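PDB 4XE8: uncharacterized protein from Bacillus thuringiensis serovar kurstaki, which binds ADP as an actin-like ParM protein and probably forms filaments that segregate plasmids. Local coordinates for residues 22-27 against 34-39; 305-310 against 323-328; 367-372 against 388-393. The protein carries 2 engineered substitutions. All coordinates share one frame; numbering follows the deposited sequence.

Contact 1: 22-27 against 34-39; sequences AKISFL and ESFAIP. With ADP (adenosine-5'-diphosphate), chain C.
Ile24 CG2 sits over one face of the Phe36 ring in a CH-pi contact, 3.6 Å from the ring centroid, and the two side chains run alongside each other in the same direction. Along the strands, Phe26 stands next to Glu34 in a similar way: Glu34 CB makes a CH-pi contact over one face of the Phe26 ring, 3.9 Å from its centroid, and the ring and carboxylate planes are 43° apart. The two rings meet obliquely, Phe26 CE1 approaching the edge of Phe36 at CE2 (3.6 Å). Both phenylalanines carry CG between the backbone N and carbonyl carbon, which bends each ring over the neighbouring strand. Helix 124-140 packs on this face through Val136 and Ala137, and its Arg140 makes a salt bridge with Glu34 OE2, so the methylenes of the acid lie against the ring while its carboxylate pairs with the helix.

On the other face, Ser25 and Ser35 occupy a non-hydrogen-bonded backbone position, but their hydroxyls bond OG to OG at a short 2.5 Å; Ser25 OG also bonds to Ser404. Next to them Lys23 CG touches Ala37 CB at 3.7 Å. The lysine chain then bends at chi3 (-86°) and carries NZ away from the hairpin to the diphosphate, where it bonds ADP O3B at 2.7 Å and ADP O1A at 2.8 Å, linking the two phosphates. The carbonyl of Ala400 takes a further bond from NZ, and a magnesium ion lies about 4 Å from the side chain.

Six backbone bonds close the antiparallel ladder from Ala22-Ile38 to Phe26-Glu34. Such a beta hairpin, with a helix on one face and the nucleotide phosphates beside the other, is typical of the first domain of the actin-like ATPase fold.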
# COMPACT_ATOMS: atom_id res chain seq x y z
N ALA A 22 3.24 -3.52 3.55
CA ALA A 22 4.05 -3.80 2.37
C ALA A 22 3.10 -4.11 1.23
O ALA A 22 2.36 -5.10 1.28
CB ALA A 22 5.00 -4.95 2.62
N LYS A 23 3.10 -3.27 0.20
CA LYS A 23 2.13 -3.41 -0.88
C LYS A 23 2.77 -3.93 -2.16
O LYS A 23 3.90 -3.58 -2.50
CB LYS A 23 1.44 -2.07 -1.15
CG LYS A 23 0.59 -1.58 0.02
CD LYS A 23 -0.36 -0.46 -0.38
CE LYS A 23 0.32 0.89 -0.29
NZ LYS A 23 -0.66 2.01 -0.47
N ILE A 24 2.03 -4.78 -2.87
CA ILE A 24 2.51 -5.36 -4.12
C ILE A 24 1.42 -5.34 -5.19
O ILE A 24 0.25 -5.64 -4.91
CB ILE A 24 3.01 -6.81 -3.91
CG1 ILE A 24 3.46 -7.42 -5.24
CG2 ILE A 24 1.93 -7.66 -3.26
CD1 ILE A 24 3.79 -8.90 -5.16
N SER A 25 1.80 -4.96 -6.40
CA SER A 25 0.93 -5.10 -7.56
C SER A 25 1.63 -5.97 -8.59
O SER A 25 2.74 -5.65 -9.02
CB SER A 25 0.58 -3.73 -8.16
OG SER A 25 -0.22 -2.97 -7.28
N PHE A 26 1.01 -7.08 -8.97
CA PHE A 26 1.65 -8.03 -9.87
C PHE A 26 0.73 -8.49 -10.99
O PHE A 26 -0.49 -8.34 -10.91
CB PHE A 26 2.17 -9.24 -9.08
CG PHE A 26 1.08 -10.13 -8.55
CD1 PHE A 26 0.44 -9.84 -7.35
CD2 PHE A 26 0.68 -11.26 -9.25
CE1 PHE A 26 -0.56 -10.65 -6.87
CE2 PHE A 26 -0.32 -12.08 -8.77
CZ PHE A 26 -0.94 -11.77 -7.57
N LEU A 27 1.32 -9.06 -12.03
CA LEU A 27 0.56 -9.66 -13.12
C LEU A 27 0.14 -11.08 -12.77
O LEU A 27 0.98 -11.94 -12.53
CB LEU A 27 1.38 -9.67 -14.41
CG LEU A 27 1.40 -8.39 -15.24
CD1 LEU A 27 2.07 -8.64 -16.58
CD2 LEU A 27 -0.01 -7.86 -15.42
N GLU A 34 -2.98 -7.55 -10.09
CA GLU A 34 -3.55 -8.01 -8.84
C GLU A 34 -2.78 -7.37 -7.68
O GLU A 34 -1.55 -7.41 -7.65
CB GLU A 34 -3.52 -9.53 -8.75
CG GLU A 34 -4.52 -10.13 -7.77
CD GLU A 34 -4.77 -11.60 -8.04
OE1 GLU A 34 -4.88 -11.98 -9.23
OE2 GLU A 34 -4.84 -12.39 -7.07
N SER A 35 -3.51 -6.79 -6.73
CA SER A 35 -2.87 -6.06 -5.63
C SER A 35 -3.33 -6.54 -4.26
O SER A 35 -4.50 -6.88 -4.06
CB SER A 35 -3.15 -4.56 -5.77
OG SER A 35 -2.50 -4.01 -6.90
N PHE A 36 -2.40 -6.57 -3.31
CA PHE A 36 -2.72 -6.78 -1.91
C PHE A 36 -1.63 -6.20 -1.02
O PHE A 36 -0.60 -5.74 -1.51
CB PHE A 36 -2.93 -8.27 -1.60
CG PHE A 36 -1.72 -9.13 -1.84
CD1 PHE A 36 -0.77 -9.30 -0.85
CD2 PHE A 36 -1.55 -9.79 -3.05
CE1 PHE A 36 0.34 -10.10 -1.07
CE2 PHE A 36 -0.45 -10.59 -3.27
CZ PHE A 36 0.50 -10.74 -2.28
N ALA A 37 -1.86 -6.21 0.29
CA ALA A 37 -0.90 -5.65 1.23
C ALA A 37 -0.69 -6.55 2.44
O ALA A 37 -1.61 -7.23 2.89
CB ALA A 37 -1.35 -4.27 1.69
N ILE A 38 0.54 -6.56 2.95
CA ILE A 38 0.87 -7.29 4.17
C ILE A 38 1.41 -6.33 5.21
O ILE A 38 2.43 -5.68 4.99
CB ILE A 38 1.91 -8.40 3.91
CG1 ILE A 38 1.35 -9.45 2.95
CG2 ILE A 38 2.33 -9.05 5.22
CD1 ILE A 38 2.27 -10.63 2.72
N PRO A 39 0.70 -6.22 6.35
CA PRO A 39 1.09 -5.33 7.45
C PRO A 39 2.54 -5.55 7.88
O PRO A 39 2.99 -6.70 7.96
CB PRO A 39 0.13 -5.73 8.58
CG PRO A 39 -1.07 -6.23 7.86
CD PRO A 39 -0.55 -6.93 6.64
PB ADP C . -0.01 3.36 3.05
O1B ADP C . 0.08 1.93 3.54
O2B ADP C . 0.71 4.37 3.92
O3B ADP C . 0.27 3.53 1.57
PA ADP C . -2.61 3.69 1.99
O1A ADP C . -2.70 2.32 1.38
O2A ADP C . -2.32 4.88 1.10
O3A ADP C . -1.56 3.72 3.22
O5' ADP C . -3.99 3.97 2.77
C5' ADP C . -4.34 5.28 3.22
C4' ADP C . -5.64 5.19 3.99
O4' ADP C . -6.74 5.09 3.08
C3' ADP C . -5.69 3.95 4.88
O3' ADP C . -6.10 4.35 6.19
C2' ADP C . -6.75 3.06 4.27
O2' ADP C . -7.50 2.39 5.29
C1' ADP C . -7.62 4.04 3.50
N9 ADP C . -8.27 3.41 2.33
C8 ADP C . -7.71 2.62 1.39
N7 ADP C . -8.62 2.22 0.47
C5 ADP C . -9.80 2.77 0.81
C6 ADP C . -11.19 2.76 0.28
N6 ADP C . -11.51 2.08 -0.84
N1 ADP C . -12.12 3.47 0.95
C2 ADP C . -11.83 4.16 2.07
N3 ADP C . -10.60 4.21 2.61
C4 ADP C . -9.57 3.54 2.04

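Contact 2: 305-310 against 323-328; sequences QRLVMP and PTFSVK. With ADP (adenosine-5'-diphosphate), chain C.
Leu307 overlaps the start of strand 326-329, its isobutyl group spreading across Phe325, Ser326 and Val327. Its CG, anti to the backbone N (chi1 -171°), meets the ring of Phe325 obliquely at CD1, 3.9 Å away. The two methyls then divide: CD1 rests on the carbonyl oxygen of Ser326 at 3.5 Å, whereas CD2 touches Val327 CG2 at 3.8 Å, the leucine and valine side chains crossing at about a right angle. Phe297, from the loop before the helix, touches both Leu307 and Val327 and completes this apolar cluster.

The CB of Phe325 is directed toward the helix, and the ring presents its edge to the backbone. Its CE1 lies 3.7 Å from Leu307 O, close to the ring plane, and 4.0 Å from Val308 CA, so an aromatic C-H border, and not a ring face, meets the polypeptide. The helix has a wider pi-type turn at 305-308, followed by a kink at Pro310, and the phenylalanine edge abuts this irregular region. Val340 and Met344 of helix 337-362 also pack on Phe325, placing the ring between two helices. The meeting is almost wholly apolar.

The residues that follow Leu307 in the same turn face the nucleotide. Val308, touched by Phe325 on one side, brings CG1 to 3.7 Å from ADP C2. Met309, whose CA-CB bond turns from the strand, extends its chain along one face of the adenine, with CG 3.5 Å from ADP C6 and CE near the imidazole part of the base. Helix 300-316 therefore has its strand-side packing and its ligand side on adjacent residues. A helix that sets apolar side chains against the base, backed by a small antiparallel hairpin and a long helix, fits the adenine pocket in the second domain of actin-like proteins.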
# COMPACT_ATOMS: atom_id res chain seq x y z
N GLN A 305 -12.54 -1.53 6.13
CA GLN A 305 -13.08 -2.59 5.29
C GLN A 305 -14.58 -2.81 5.49
O GLN A 305 -15.35 -2.81 4.53
CB GLN A 305 -12.33 -3.90 5.55
CG GLN A 305 -10.94 -3.97 4.94
CD GLN A 305 -10.94 -4.55 3.54
OE1 GLN A 305 -11.88 -5.26 3.15
NE2 GLN A 305 -9.90 -4.26 2.78
N ARG A 306 -14.99 -2.99 6.74
CA ARG A 306 -16.36 -3.38 7.04
C ARG A 306 -17.35 -2.22 7.00
O ARG A 306 -18.50 -2.39 6.61
CB ARG A 306 -16.44 -4.07 8.40
CG ARG A 306 -15.73 -5.42 8.45
CD ARG A 306 -16.11 -6.24 9.67
NE ARG A 306 -17.26 -5.70 10.39
CZ ARG A 306 -17.24 -5.38 11.69
NH1 ARG A 306 -16.15 -5.57 12.40
NH2 ARG A 306 -18.33 -4.89 12.26
N LEU A 307 -16.90 -1.03 7.39
CA LEU A 307 -17.82 0.11 7.51
C LEU A 307 -17.66 1.15 6.40
O LEU A 307 -18.65 1.60 5.82
CB LEU A 307 -17.63 0.79 8.87
CG LEU A 307 -18.66 1.86 9.23
CD1 LEU A 307 -20.06 1.26 9.31
CD2 LEU A 307 -18.30 2.54 10.54
N VAL A 308 -16.42 1.52 6.09
CA VAL A 308 -16.17 2.67 5.23
C VAL A 308 -16.13 2.35 3.73
O VAL A 308 -16.83 3.00 2.94
CB VAL A 308 -14.84 3.36 5.61
CG1 VAL A 308 -14.48 4.43 4.59
CG2 VAL A 308 -14.94 3.95 7.00
N MET A 309 -15.33 1.37 3.34
CA MET A 309 -15.16 1.02 1.92
C MET A 309 -16.46 0.82 1.13
O MET A 309 -16.56 1.33 0.01
CB MET A 309 -14.29 -0.24 1.79
CG MET A 309 -12.79 0.02 1.87
SD MET A 309 -11.83 -1.50 1.76
CE MET A 309 -10.16 -0.85 1.73
N PRO A 310 -17.46 0.10 1.68
CA PRO A 310 -18.70 -0.06 0.91
C PRO A 310 -19.41 1.26 0.61
O PRO A 310 -19.98 1.41 -0.47
CB PRO A 310 -19.57 -0.94 1.82
CG PRO A 310 -18.60 -1.69 2.65
CD PRO A 310 -17.48 -0.73 2.91
N PRO A 323 -24.02 8.86 1.91
CA PRO A 323 -23.62 7.66 2.67
C PRO A 323 -24.21 7.58 4.07
O PRO A 323 -24.47 8.60 4.71
CB PRO A 323 -22.10 7.80 2.73
CG PRO A 323 -21.87 9.27 2.73
CD PRO A 323 -22.94 9.85 1.84
N THR A 324 -24.42 6.35 4.53
CA THR A 324 -24.88 6.09 5.89
C THR A 324 -23.89 5.20 6.62
O THR A 324 -23.38 4.23 6.05
CB THR A 324 -26.27 5.42 5.91
OG1 THR A 324 -27.19 6.19 5.12
CG2 THR A 324 -26.80 5.31 7.33
N PHE A 325 -23.60 5.52 7.88
CA PHE A 325 -22.72 4.69 8.69
C PHE A 325 -23.41 4.29 9.99
O PHE A 325 -23.74 5.14 10.82
CB PHE A 325 -21.41 5.42 8.99
CG PHE A 325 -20.65 5.82 7.77
CD1 PHE A 325 -19.78 4.94 7.15
CD2 PHE A 325 -20.80 7.09 7.23
CE1 PHE A 325 -19.08 5.31 6.02
CE2 PHE A 325 -20.10 7.47 6.10
CZ PHE A 325 -19.23 6.58 5.50
N SER A 326 -23.62 2.99 10.16
CA SER A 326 -24.21 2.48 11.40
C SER A 326 -23.36 1.34 11.95
O SER A 326 -22.93 0.45 11.21
CB SER A 326 -25.64 2.01 11.16
OG SER A 326 -25.68 0.86 10.33
N VAL A 327 -23.11 1.38 13.25
CA VAL A 327 -22.27 0.39 13.91
C VAL A 327 -23.09 -0.47 14.86
O VAL A 327 -23.87 0.04 15.66
CB VAL A 327 -21.12 1.06 14.68
CG1 VAL A 327 -20.24 0.00 15.35
CG2 VAL A 327 -20.29 1.93 13.75
N LYS A 328 -22.91 -1.79 14.76
CA LYS A 328 -23.56 -2.72 15.67
C LYS A 328 -22.59 -3.18 16.74
O LYS A 328 -21.64 -3.91 16.46
CB LYS A 328 -24.12 -3.92 14.90
CG LYS A 328 -25.17 -3.55 13.86
CD LYS A 328 -25.57 -4.77 13.04
CE LYS A 328 -26.58 -4.40 11.96
NZ LYS A 328 -26.88 -5.55 11.07
PB ADP C . -0.01 3.36 3.05
O1B ADP C . 0.08 1.93 3.54
O2B ADP C . 0.71 4.37 3.92
O3B ADP C . 0.27 3.53 1.57
PA ADP C . -2.61 3.69 1.99
O1A ADP C . -2.70 2.32 1.38
O2A ADP C . -2.32 4.88 1.10
O3A ADP C . -1.56 3.72 3.22
O5' ADP C . -3.99 3.97 2.77
C5' ADP C . -4.34 5.28 3.22
C4' ADP C . -5.64 5.19 3.99
O4' ADP C . -6.74 5.09 3.08
C3' ADP C . -5.69 3.95 4.88
O3' ADP C . -6.10 4.35 6.19
C2' ADP C . -6.75 3.06 4.27
O2' ADP C . -7.50 2.39 5.29
C1' ADP C . -7.62 4.04 3.50
N9 ADP C . -8.27 3.41 2.33
C8 ADP C . -7.71 2.62 1.39
N7 ADP C . -8.62 2.22 0.47
C5 ADP C . -9.80 2.77 0.81
C6 ADP C . -11.19 2.76 0.28
N6 ADP C . -11.51 2.08 -0.84
N1 ADP C . -12.12 3.47 0.95
C2 ADP C . -11.83 4.16 2.07
N3 ADP C . -10.60 4.21 2.61
C4 ADP C . -9.57 3.54 2.04

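Contact 3: 367-372 against 388-393; sequences NIVVGG and DGFILP. With ADP (adenosine-5'-diphosphate), chain C.
The Phe390 ring has Val369 CG2 at its edge, 4.1 Å from CD1, while Asn367 CB approaches the same CD1 obliquely at 3.8 Å; Trp359 of helix 337-362 adds an edge-to-face ring contact. The second flat group, the Asn367 amide, lies with Gly389 O only 6° out of its plane. These groups line one face of the parallel pair formed by strands 366-370 and 390-391, the border of the five-stranded sheet of the second domain in the actin-like fold. A beta-alpha-beta crossover through the short helices 372-376 and 378-381 joins the two strands.

On this face Leu392, although its CB starts away from strand 366-370, brings CD2 back to Val369 CB (3.7 Å), and Leu355 of helix 337-362 touches both Val369 and Phe390. On the opposite face Ile368 and Ile391 run side by side in the same direction. Each has CG1 anti to the carbonyl carbon, and Ile368 CG1 meets Ile391 CB. Val206 and Ile209 pack on Ile368 there.

The backbone ladder is short. Ile391 N bonds Asn367 O at 2.7 Å, and Ile391 O takes the N-H of Val369. Beyond this point the pairing ends at Pro393, which has no N-H to give; its CD instead lies close to the carbonyl of Val369. Strand 366-370 leads directly into the nucleotide site, where the N-H of Gly372 bonds ADP O2A at 3.0 Å in a turn beside the ribose.

At the far end of the ladder Gly389 O accepts two bonds from one residue, the donors arriving from opposite faces of the carbonyl plane: the backbone N-H of Asn367 gives a bent one, and its side-chain ND2 a straighter one, 2.9 Å long with 158° at the hydrogen.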
# COMPACT_ATOMS: atom_id res chain seq x y z
N ASN A 367 -1.13 19.11 -10.18
CA ASN A 367 -0.98 18.42 -8.90
C ASN A 367 -1.76 17.11 -8.87
O ASN A 367 -2.99 17.11 -8.90
CB ASN A 367 -1.43 19.31 -7.75
CG ASN A 367 -0.62 20.58 -7.65
OD1 ASN A 367 0.36 20.65 -6.91
ND2 ASN A 367 -1.01 21.59 -8.42
N ILE A 368 -1.03 16.00 -8.82
CA ILE A 368 -1.65 14.69 -8.83
C ILE A 368 -1.78 14.15 -7.42
O ILE A 368 -0.81 14.13 -6.66
CB ILE A 368 -0.84 13.71 -9.70
CG1 ILE A 368 -0.64 14.31 -11.09
CG2 ILE A 368 -1.54 12.37 -9.79
CD1 ILE A 368 0.27 13.52 -11.98
N VAL A 369 -2.99 13.72 -7.06
CA VAL A 369 -3.28 13.27 -5.71
C VAL A 369 -3.69 11.80 -5.71
O VAL A 369 -4.69 11.43 -6.33
CB VAL A 369 -4.39 14.12 -5.06
CG1 VAL A 369 -4.54 13.76 -3.59
CG2 VAL A 369 -4.07 15.60 -5.21
N VAL A 370 -2.92 10.97 -5.02
CA VAL A 370 -3.15 9.53 -5.01
C VAL A 370 -3.11 8.97 -3.59
O VAL A 370 -2.99 9.72 -2.62
CB VAL A 370 -2.12 8.79 -5.88
CG1 VAL A 370 -2.18 9.30 -7.32
CG2 VAL A 370 -0.72 8.97 -5.31
N GLY A 371 -3.21 7.65 -3.48
CA GLY A 371 -3.17 6.98 -2.19
C GLY A 371 -4.56 6.69 -1.66
O GLY A 371 -5.55 7.14 -2.22
N GLY A 372 -4.62 5.93 -0.57
CA GLY A 372 -5.89 5.57 0.03
C GLY A 372 -6.61 6.76 0.63
O GLY A 372 -7.83 6.73 0.81
N ASP A 388 -8.93 22.80 -11.85
CA ASP A 388 -7.84 22.74 -12.81
C ASP A 388 -6.53 22.89 -12.04
O ASP A 388 -6.41 23.74 -11.15
CB ASP A 388 -7.97 23.82 -13.88
CG ASP A 388 -7.18 23.50 -15.13
OD1 ASP A 388 -7.72 22.79 -16.00
OD2 ASP A 388 -6.03 23.97 -15.25
N GLY A 389 -5.55 22.05 -12.37
CA GLY A 389 -4.30 22.06 -11.64
C GLY A 389 -4.22 20.88 -10.68
O GLY A 389 -3.16 20.58 -10.14
N PHE A 390 -5.36 20.23 -10.47
CA PHE A 390 -5.42 19.02 -9.66
C PHE A 390 -5.85 17.83 -10.51
O PHE A 390 -6.78 17.93 -11.32
CB PHE A 390 -6.37 19.19 -8.48
CG PHE A 390 -5.79 20.00 -7.35
CD1 PHE A 390 -4.98 19.40 -6.40
CD2 PHE A 390 -6.06 21.35 -7.25
CE1 PHE A 390 -4.45 20.14 -5.36
CE2 PHE A 390 -5.52 22.10 -6.21
CZ PHE A 390 -4.72 21.49 -5.27
N ILE A 391 -5.18 16.70 -10.34
CA ILE A 391 -5.51 15.49 -11.08
C ILE A 391 -5.73 14.30 -10.16
O ILE A 391 -4.79 13.82 -9.53
CB ILE A 391 -4.41 15.13 -12.10
CG1 ILE A 391 -4.19 16.27 -13.10
CG2 ILE A 391 -4.78 13.84 -12.83
CD1 ILE A 391 -3.13 15.97 -14.13
N LEU A 392 -6.97 13.84 -10.08
CA LEU A 392 -7.26 12.58 -9.40
C LEU A 392 -7.17 11.45 -10.41
O LEU A 392 -7.46 11.66 -11.59
CB LEU A 392 -8.64 12.61 -8.74
CG LEU A 392 -8.84 13.63 -7.62
CD1 LEU A 392 -10.11 13.33 -6.83
CD2 LEU A 392 -7.63 13.64 -6.70
N PRO A 393 -6.75 10.26 -9.96
CA PRO A 393 -6.74 9.14 -10.90
C PRO A 393 -8.16 8.84 -11.37
O PRO A 393 -9.11 8.90 -10.59
CB PRO A 393 -6.16 7.99 -10.08
CG PRO A 393 -6.43 8.36 -8.66
CD PRO A 393 -6.34 9.85 -8.61
PB ADP C . -0.01 3.36 3.05
O1B ADP C . 0.08 1.93 3.54
O2B ADP C . 0.71 4.37 3.92
O3B ADP C . 0.27 3.53 1.57
PA ADP C . -2.61 3.69 1.99
O1A ADP C . -2.70 2.32 1.38
O2A ADP C . -2.32 4.88 1.10
O3A ADP C . -1.56 3.72 3.22
O5' ADP C . -3.99 3.97 2.77
C5' ADP C . -4.34 5.28 3.22
C4' ADP C . -5.64 5.19 3.99
O4' ADP C . -6.74 5.09 3.08
C3' ADP C . -5.69 3.95 4.88
O3' ADP C . -6.10 4.35 6.19
C2' ADP C . -6.75 3.06 4.27
O2' ADP C . -7.50 2.39 5.29
C1' ADP C . -7.62 4.04 3.50
N9 ADP C . -8.27 3.41 2.33
C8 ADP C . -7.71 2.62 1.39
N7 ADP C . -8.62 2.22 0.47
C5 ADP C . -9.80 2.77 0.81
C6 ADP C . -11.19 2.76 0.28
N6 ADP C . -11.51 2.08 -0.84
N1 ADP C . -12.12 3.47 0.95
C2 ADP C . -11.83 4.16 2.07
N3 ADP C . -10.60 4.21 2.61
C4 ADP C . -9.57 3.54 2.04

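The three contacts surround one ADP without touching each other. Contact 1 reaches the diphosphate through a lysine, contact 2 lies against the adenine, and contact 3 delivers a glycine N-H to the alpha phosphate. Their centres are 24 Å (contacts 1 and 2), 21 Å (contacts 1 and 3) and 25 Å (contacts 2 and 3) apart, and the nearest atoms are about 9, 6 and 8 Å apart in the same order. Contact 1 lies in one domain, contacts 2 and 3 in the other, so the nucleotide bridges the interdomain cleft, as in actin relatives. Thr264, Lys21 and Ala239 add further hydrogen bonds to the ligand.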